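Side-chain contacts in actibind (Aspergillus niger, PDB 3D3Z), which cleaves RNA as a ribonuclease of the T2 family, probably with little base specificity and a preference for adenylic acid: residues A[34-39]-A[151-156]; A[47-52]-A[233-238]. One frame throughout, in Å; residues are numbered along the deposited sequence. Where two conformers were deposited one is given.

Interaction 1: residues A[34-39]-A[151-156]; sequences QFWDYD and DSYTAL. With D3Z (1-(5-deoxy-beta-L-xylofuranosyl)pyrimidine-2,4(1H,3H)-dione), chain E; EDO (1,2-ethanediol), chain G.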
loop_
_atom_site.group_PDB
_atom_site.type_symbol
_atom_site.label_atom_id
_atom_site.label_comp_id
_atom_site.label_asym_id
_atom_site.label_seq_id
_atom_site.Cartn_x
_atom_site.Cartn_y
_atom_site.Cartn_z
ATOM N N GLN A 34 -2.932 -3.194 -2.974
ATOM C CA GLN A 34 -4.371 -3.126 -2.927
ATOM C C GLN A 34 -5.074 -4.473 -3.198
ATOM O O GLN A 34 -4.520 -5.358 -3.830
ATOM C CB GLN A 34 -4.837 -2.094 -3.959
ATOM C CG GLN A 34 -4.268 -0.721 -3.768
ATOM C CD GLN A 34 -4.775 0.277 -4.787
ATOM O OE1 GLN A 34 -5.752 0.002 -5.520
ATOM N NE2 GLN A 34 -4.202 1.483 -4.760
ATOM N N PHE A 35 -6.316 -4.602 -2.738
ATOM C CA PHE A 35 -7.139 -5.771 -2.988
ATOM C C PHE A 35 -8.403 -5.445 -3.762
ATOM O O PHE A 35 -8.943 -4.388 -3.579
ATOM C CB PHE A 35 -7.689 -6.268 -1.659
ATOM C CG PHE A 35 -6.736 -7.080 -0.882
ATOM C CD1 PHE A 35 -6.032 -8.093 -1.488
ATOM C CD2 PHE A 35 -6.592 -6.889 0.489
ATOM C CE1 PHE A 35 -5.203 -8.879 -0.760
ATOM C CE2 PHE A 35 -5.744 -7.687 1.208
ATOM C CZ PHE A 35 -5.056 -8.673 0.586
ATOM N N TRP A 36 -8.852 -6.405 -4.566
ATOM C CA TRP A 36 -10.219 -6.473 -5.086
ATOM C C TRP A 36 -10.905 -7.720 -4.448
ATOM O O TRP A 36 -10.700 -8.875 -4.888
ATOM C CB TRP A 36 -10.191 -6.518 -6.645
ATOM C CG TRP A 36 -11.550 -6.529 -7.226
ATOM C CD1 TRP A 36 -12.229 -7.609 -7.794
ATOM C CD2 TRP A 36 -12.435 -5.420 -7.292
ATOM N NE1 TRP A 36 -13.485 -7.211 -8.178
ATOM C CE2 TRP A 36 -13.627 -5.872 -7.919
ATOM C CE3 TRP A 36 -12.334 -4.073 -6.914
ATOM C CZ2 TRP A 36 -14.707 -5.037 -8.132
ATOM C CZ3 TRP A 36 -13.423 -3.235 -7.139
ATOM C CH2 TRP A 36 -14.587 -3.720 -7.749
ATOM N N ASP A 37 -11.658 -7.509 -3.365
ATOM C CA ASP A 37 -12.271 -8.575 -2.607
ATOM C C ASP A 37 -13.708 -8.722 -3.101
ATOM O O ASP A 37 -14.536 -7.840 -2.886
ATOM C CB ASP A 37 -12.256 -8.274 -1.091
ATOM C CG ASP A 37 -10.858 -8.336 -0.454
ATOM O OD1 ASP A 37 -9.916 -8.931 -1.028
ATOM O OD2 ASP A 37 -10.701 -7.770 0.677
ATOM N N TYR A 38 -13.997 -9.806 -3.848
ATOM C CA TYR A 38 -15.352 -10.049 -4.445
ATOM C C TYR A 38 -16.109 -11.245 -3.785
ATOM O O TYR A 38 -17.378 -11.270 -3.686
ATOM C CB TYR A 38 -15.224 -10.203 -5.987
ATOM C CG TYR A 38 -14.307 -11.322 -6.343
ATOM C CD1 TYR A 38 -12.938 -11.081 -6.558
ATOM C CD2 TYR A 38 -14.755 -12.650 -6.317
ATOM C CE1 TYR A 38 -12.053 -12.122 -6.784
ATOM C CE2 TYR A 38 -13.874 -13.707 -6.569
ATOM C CZ TYR A 38 -12.533 -13.431 -6.824
ATOM O OH TYR A 38 -11.661 -14.486 -7.011
ATOM N N ASP A 39 -15.374 -12.213 -3.238
ATOM C CA ASP A 39 -16.038 -13.309 -2.569
ATOM C C ASP A 39 -15.292 -13.790 -1.336
ATOM O O ASP A 39 -14.442 -14.649 -1.454
ATOM C CB ASP A 39 -16.274 -14.498 -3.547
ATOM C CG ASP A 39 -17.047 -15.672 -2.893
ATOM O OD1 ASP A 39 -17.493 -15.540 -1.735
ATOM O OD2 ASP A 39 -17.219 -16.758 -3.532
ATOM N N ASP A 151 -6.351 5.478 -7.389
ATOM C CA ASP A 151 -7.714 5.004 -7.565
ATOM C C ASP A 151 -7.753 4.078 -8.817
ATOM O O ASP A 151 -8.118 4.484 -9.917
ATOM C CB ASP A 151 -8.686 6.167 -7.680
ATOM C CG ASP A 151 -10.133 5.731 -7.816
ATOM O OD1 ASP A 151 -10.461 4.524 -7.863
ATOM O OD2 ASP A 151 -10.987 6.634 -7.918
ATOM N N SER A 152 -7.360 2.840 -8.572
ATOM C CA SER A 152 -7.378 1.716 -9.511
ATOM C C SER A 152 -8.717 1.532 -10.213
ATOM O O SER A 152 -8.757 1.390 -11.436
ATOM C CB SER A 152 -6.996 0.452 -8.710
ATOM O OG SER A 152 -5.698 0.593 -8.188
ATOM N N TYR A 153 -9.821 1.517 -9.470
ATOM C CA TYR A 153 -11.135 1.338 -10.089
ATOM C C TYR A 153 -11.414 2.363 -11.184
ATOM O O TYR A 153 -11.869 1.989 -12.277
ATOM C CB TYR A 153 -12.266 1.386 -9.089
ATOM C CG TYR A 153 -13.591 1.031 -9.714
ATOM C CD1 TYR A 153 -14.074 -0.265 -9.622
ATOM C CD2 TYR A 153 -14.347 1.970 -10.454
ATOM C CE1 TYR A 153 -15.261 -0.626 -10.179
ATOM C CE2 TYR A 153 -15.561 1.597 -11.051
ATOM C CZ TYR A 153 -15.998 0.286 -10.907
ATOM O OH TYR A 153 -17.184 -0.154 -11.452
ATOM N N THR A 154 -11.164 3.635 -10.889
ATOM C CA THR A 154 -11.396 4.693 -11.855
ATOM C C THR A 154 -10.403 4.652 -13.008
ATOM O O THR A 154 -10.781 4.871 -14.147
ATOM C CB THR A 154 -11.366 6.061 -11.194
ATOM O OG1 THR A 154 -12.410 6.099 -10.224
ATOM C CG2 THR A 154 -11.645 7.165 -12.220
ATOM N N ALA A 155 -9.144 4.372 -12.726
ATOM C CA ALA A 155 -8.164 4.266 -13.803
ATOM C C ALA A 155 -8.580 3.145 -14.786
ATOM O O ALA A 155 -8.426 3.288 -16.008
ATOM C CB ALA A 155 -6.792 4.011 -13.251
ATOM N N LEU A 156 -9.054 2.026 -14.240
ATOM C CA LEU A 156 -9.545 0.899 -15.047
ATOM C C LEU A 156 -10.823 1.283 -15.785
ATOM O O LEU A 156 -10.931 1.097 -16.997
ATOM C CB LEU A 156 -9.738 -0.376 -14.203
ATOM C CG LEU A 156 -8.438 -1.076 -13.754
ATOM C CD1 LEU A 156 -8.707 -2.012 -12.567
ATOM C CD2 LEU A 156 -7.720 -1.847 -14.864
HETATM N N1 D3Z E . -6.243 -10.816 4.228
HETATM C C2 D3Z E . -6.929 -10.221 5.304
HETATM N N3 D3Z E . -7.836 -9.279 5.063
HETATM C C4 D3Z E . -8.111 -8.865 3.826
HETATM C C5 D3Z E . -7.446 -9.439 2.775
HETATM C C6 D3Z E . -6.499 -10.431 2.987
HETATM O O2 D3Z E . -6.709 -10.562 6.485
HETATM O O4 D3Z E . -8.966 -7.988 3.583
HETATM C "C1'" D3Z E . -5.246 -11.830 4.457
HETATM C "C2'" D3Z E . -4.738 -11.593 5.864
HETATM O "O2'" D3Z E . -5.152 -12.672 6.723
HETATM C "C3'" D3Z E . -3.236 -11.407 5.739
HETATM C "C4'" D3Z E . -2.892 -11.572 4.270
HETATM O "O3'" D3Z E . -2.856 -10.107 6.160
HETATM O "O4'" D3Z E . -4.139 -11.658 3.554
HETATM C "C5'" D3Z E . -2.030 -10.401 3.812
HETATM C C1 EDO G . -10.750 -12.596 -0.676
HETATM O O1 EDO G . -12.038 -11.991 -0.806
HETATM C C2 EDO G . -10.782 -13.818 0.243
HETATM O O2 EDO G . -11.472 -14.867 -0.438
HETATM O O HOH W 1 -7.948 2.075 -5.324
#
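Ser152 and Tyr153, in the first turn of helix 152-158, meet Gln34 and Trp36 where strand 29-35, an inner strand of the antiparallel sheet of this RNase T2 fold, runs out into a loop. The polar part is one buried bond: Ser152 OG donates to Gln34 OE1 at 2.7 Å. The hydroxyl stands above the amide, 37° out of the carbonyl plane, with a C=O...O angle of 121°. Gln34 reaches it because its chain runs straight beyond CG (chi2 -179°), carrying the amide from the strand to the helix start. The amide is gripped at both ends, since NE2 bonds to Gln32 OE1 and to the carbonyl of Leu150, just before the helix. Ser152 OG has a second partner in Tyr201 OH, on strand 195-206. Water 1 lies 3.0 Å from Gln34 OE1 and takes a weak bond from Ser152 N.

The apolar part joins two rings that cross obliquely. Trp36 presents CZ3 and CH2, the outer corner of its six-membered ring, to the edge of the Tyr153 ring, near its plane, with CZ3 3.9 Å from CD1. Pro163 touches both rings.

On the ligand side, Phe35 meets the uracil base of the bound nucleoside obliquely, too closely for the exact placing of the two to be trusted, in the pocket also lined by Asp37.

Asp151 is the N-cap of the helix: its OD1 takes the N-H of Thr154 at 3.2 Å in a nearly straight bond, while OD2 receives Thr154 OG1 at 2.8 Å.

Interaction 2: residues A[47-52]-A[233-238]; sequences SWTIHG and PPKYSS. With D3Z (1-(5-deoxy-beta-L-xylofuranosyl)pyrimidine-2,4(1H,3H)-dione), chain E.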
loop_
_atom_site.group_PDB
_atom_site.type_symbol
_atom_site.label_atom_id
_atom_site.label_comp_id
_atom_site.label_asym_id
_atom_site.label_seq_id
_atom_site.Cartn_x
_atom_site.Cartn_y
_atom_site.Cartn_z
ATOM N N SER A 47 -14.712 0.542 -5.675
ATOM C CA SER A 47 -13.378 0.874 -5.247
ATOM C C SER A 47 -12.658 -0.370 -4.821
ATOM O O SER A 47 -13.225 -1.256 -4.217
ATOM C CB SER A 47 -13.382 1.883 -4.067
ATOM O OG SER A 47 -12.043 2.216 -3.677
ATOM N N TRP A 48 -11.382 -0.379 -5.113
ATOM C CA TRP A 48 -10.460 -1.313 -4.518
ATOM C C TRP A 48 -10.249 -0.844 -3.079
ATOM O O TRP A 48 -10.678 0.266 -2.700
ATOM C CB TRP A 48 -9.154 -1.320 -5.299
ATOM C CG TRP A 48 -9.253 -1.982 -6.678
ATOM C CD1 TRP A 48 -10.072 -1.635 -7.715
ATOM C CD2 TRP A 48 -8.478 -3.098 -7.129
ATOM N NE1 TRP A 48 -9.864 -2.502 -8.792
ATOM C CE2 TRP A 48 -8.885 -3.401 -8.457
ATOM C CE3 TRP A 48 -7.505 -3.892 -6.530
ATOM C CZ2 TRP A 48 -8.347 -4.466 -9.177
ATOM C CZ3 TRP A 48 -6.963 -4.963 -7.259
ATOM C CH2 TRP A 48 -7.383 -5.232 -8.556
ATOM N N THR A 49 -9.606 -1.708 -2.298
ATOM C CA THR A 49 -9.262 -1.462 -0.886
ATOM C C THR A 49 -7.756 -1.633 -0.640
ATOM O O THR A 49 -7.015 -2.150 -1.475
ATOM C CB THR A 49 -10.046 -2.393 0.010
ATOM O OG1 THR A 49 -9.885 -3.744 -0.409
ATOM C CG2 THR A 49 -11.531 -2.044 -0.059
ATOM N N ILE A 50 -7.307 -1.189 0.536
ATOM C CA ILE A 50 -5.933 -1.223 0.959
ATOM C C ILE A 50 -5.569 -2.601 1.477
ATOM O O ILE A 50 -6.296 -3.229 2.239
ATOM C CB ILE A 50 -5.602 -0.186 2.143
ATOM C CG1 ILE A 50 -5.926 1.271 1.704
ATOM C CG2 ILE A 50 -4.147 -0.361 2.628
ATOM C CD1 ILE A 50 -6.062 2.338 2.851
ATOM N N HIS A 51 -4.425 -3.065 1.037
ATOM C CA HIS A 51 -3.740 -4.185 1.645
ATOM C C HIS A 51 -2.661 -3.640 2.610
ATOM O O HIS A 51 -2.632 -3.980 3.770
ATOM C CB HIS A 51 -3.137 -5.090 0.558
ATOM C CG HIS A 51 -2.570 -6.393 1.065
ATOM N ND1 HIS A 51 -2.139 -7.382 0.201
ATOM C CD2 HIS A 51 -2.390 -6.885 2.318
ATOM C CE1 HIS A 51 -1.704 -8.417 0.906
ATOM N NE2 HIS A 51 -1.870 -8.149 2.194
ATOM N N GLY A 52 -1.770 -2.824 2.093
ATOM C CA GLY A 52 -0.684 -2.218 2.886
ATOM C C GLY A 52 0.294 -1.308 2.169
ATOM O O GLY A 52 0.023 -0.794 1.089
ATOM N N PRO A 233 -14.535 -9.768 -11.313
ATOM C CA PRO A 233 -15.857 -10.084 -10.747
ATOM C C PRO A 233 -16.530 -8.904 -10.040
ATOM O O PRO A 233 -15.837 -8.142 -9.339
ATOM C CB PRO A 233 -15.573 -11.251 -9.799
ATOM C CG PRO A 233 -14.216 -11.754 -10.162
ATOM C CD PRO A 233 -13.471 -10.595 -10.700
ATOM N N PRO A 234 -17.844 -8.697 -10.291
ATOM C CA PRO A 234 -18.579 -7.652 -9.613
ATOM C C PRO A 234 -18.695 -7.949 -8.112
ATOM O O PRO A 234 -18.851 -9.096 -7.724
ATOM C CB PRO A 234 -19.967 -7.674 -10.308
ATOM C CG PRO A 234 -19.757 -8.389 -11.587
ATOM C CD PRO A 234 -18.712 -9.415 -11.262
ATOM N N LYS A 235 -18.524 -6.912 -7.284
ATOM C CA LYS A 235 -18.761 -7.059 -5.846
ATOM C C LYS A 235 -20.258 -7.163 -5.573
ATOM O O LYS A 235 -21.041 -6.575 -6.308
ATOM C CB LYS A 235 -18.130 -5.906 -5.062
ATOM C CG LYS A 235 -16.635 -5.821 -5.173
ATOM C CD LYS A 235 -16.121 -4.757 -4.203
ATOM C CE LYS A 235 -14.649 -4.769 -4.043
ATOM N NZ LYS A 235 -14.199 -3.604 -3.239
ATOM N N TYR A 236 -20.627 -7.891 -4.523
ATOM C CA TYR A 236 -22.018 -7.966 -4.025
ATOM C C TYR A 236 -22.920 -8.495 -5.157
ATOM O O TYR A 236 -24.030 -8.064 -5.316
ATOM C CB TYR A 236 -22.498 -6.581 -3.496
ATOM C CG TYR A 236 -21.527 -5.963 -2.467
ATOM C CD1 TYR A 236 -21.307 -6.553 -1.227
ATOM C CD2 TYR A 236 -20.824 -4.775 -2.753
ATOM C CE1 TYR A 236 -20.370 -6.006 -0.333
ATOM C CE2 TYR A 236 -19.903 -4.221 -1.867
ATOM C CZ TYR A 236 -19.668 -4.844 -0.662
ATOM O OH TYR A 236 -18.814 -4.302 0.247
ATOM N N SER A 237 -22.417 -9.460 -5.918
ATOM C CA SER A 237 -23.018 -9.815 -7.220
ATOM C C SER A 237 -24.390 -10.488 -7.170
ATOM O O SER A 237 -25.314 -10.084 -7.906
ATOM C CB SER A 237 -22.083 -10.708 -8.023
ATOM O OG SER A 237 -22.795 -11.303 -9.096
ATOM N N SER A 238 -24.508 -11.543 -6.371
ATOM C CA SER A 238 -25.774 -12.338 -6.281
ATOM C C SER A 238 -26.053 -13.161 -7.571
ATOM O O SER A 238 -25.906 -14.417 -7.610
ATOM C CB SER A 238 -26.990 -11.449 -5.902
ATOM O OG SER A 238 -27.420 -10.644 -7.014
HETATM N N1 D3Z E . -6.243 -10.816 4.228
HETATM C C2 D3Z E . -6.929 -10.221 5.304
HETATM N N3 D3Z E . -7.836 -9.279 5.063
HETATM C C4 D3Z E . -8.111 -8.865 3.826
HETATM C C5 D3Z E . -7.446 -9.439 2.775
HETATM C C6 D3Z E . -6.499 -10.431 2.987
HETATM O O2 D3Z E . -6.709 -10.562 6.485
HETATM O O4 D3Z E . -8.966 -7.988 3.583
HETATM C "C1'" D3Z E . -5.246 -11.830 4.457
HETATM C "C2'" D3Z E . -4.738 -11.593 5.864
HETATM O "O2'" D3Z E . -5.152 -12.672 6.723
HETATM C "C3'" D3Z E . -3.236 -11.407 5.739
HETATM C "C4'" D3Z E . -2.892 -11.572 4.270
HETATM O "O3'" D3Z E . -2.856 -10.107 6.160
HETATM O "O4'" D3Z E . -4.139 -11.658 3.554
HETATM C "C5'" D3Z E . -2.030 -10.401 3.812
HETATM O O HOH W 2 -11.752 -4.824 -2.033
#
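Lys235 NZ donates to the backbone carbonyl of Ser47, with 2.7 Å between NZ and Ser47 O. The ammonium lies nearly in line with the carbonyl, the C=O...N angle being 167°. It gets there on a side chain extended all the way beyond CG (chi2 to chi4 within 11° of 180°), which spans the gap from the C-terminal loop. Water 2 makes a second link, donating to Thr49 OG1 at 2.7 Å and accepting from Lys235 NZ at 3.0 Å.

Further out, the carbonyls of Asp42 and Pro44 also bond to NZ, so the buried charge is met by backbone oxygens and water, and the lysine ties the 42-47 loop to the C-terminal loop. Trp36 adds a cation-pi contact. Ser47 is itself held by its hydroxyl: OG bonds to Trp48 O at 2.6 Å, in the carbonyl plane and on a lone pair.

Beyond Trp48 the chain enters strand 49-56 of the antiparallel sheet, where His51 and Gly52 both face Thr33 in a classic beta bulge. His51, predicted to be an active-site residue, lines the nucleoside pocket. The NE2 edge of its imidazole faces the sugar's C5', near the ring plane, but closer than a relaxed contact would be, so this detail is doubtful. Trp54 meets this imidazole edge-to-face.

Interactions 1 and 2 have their centres about 6 Å apart, and their segments alternate along the chain: 34-39, 47-52, 151-156, 233-238. Strands 29-35 and 49-56, consecutive in sequence, are antiparallel neighbours in one sheet, and Phe35 N lies 2.8 Å from Thr49 O across them. One contact joins this sheet to helix 152-158, the other to the loop after strand 213-216. They meet again at Trp36, whose NE1 is 2.8 Å from Pro233 O. Phe35 stacks on His51, and both residues touch the bound nucleoside, so both contacts share strands with two residues that line the ligand pocket.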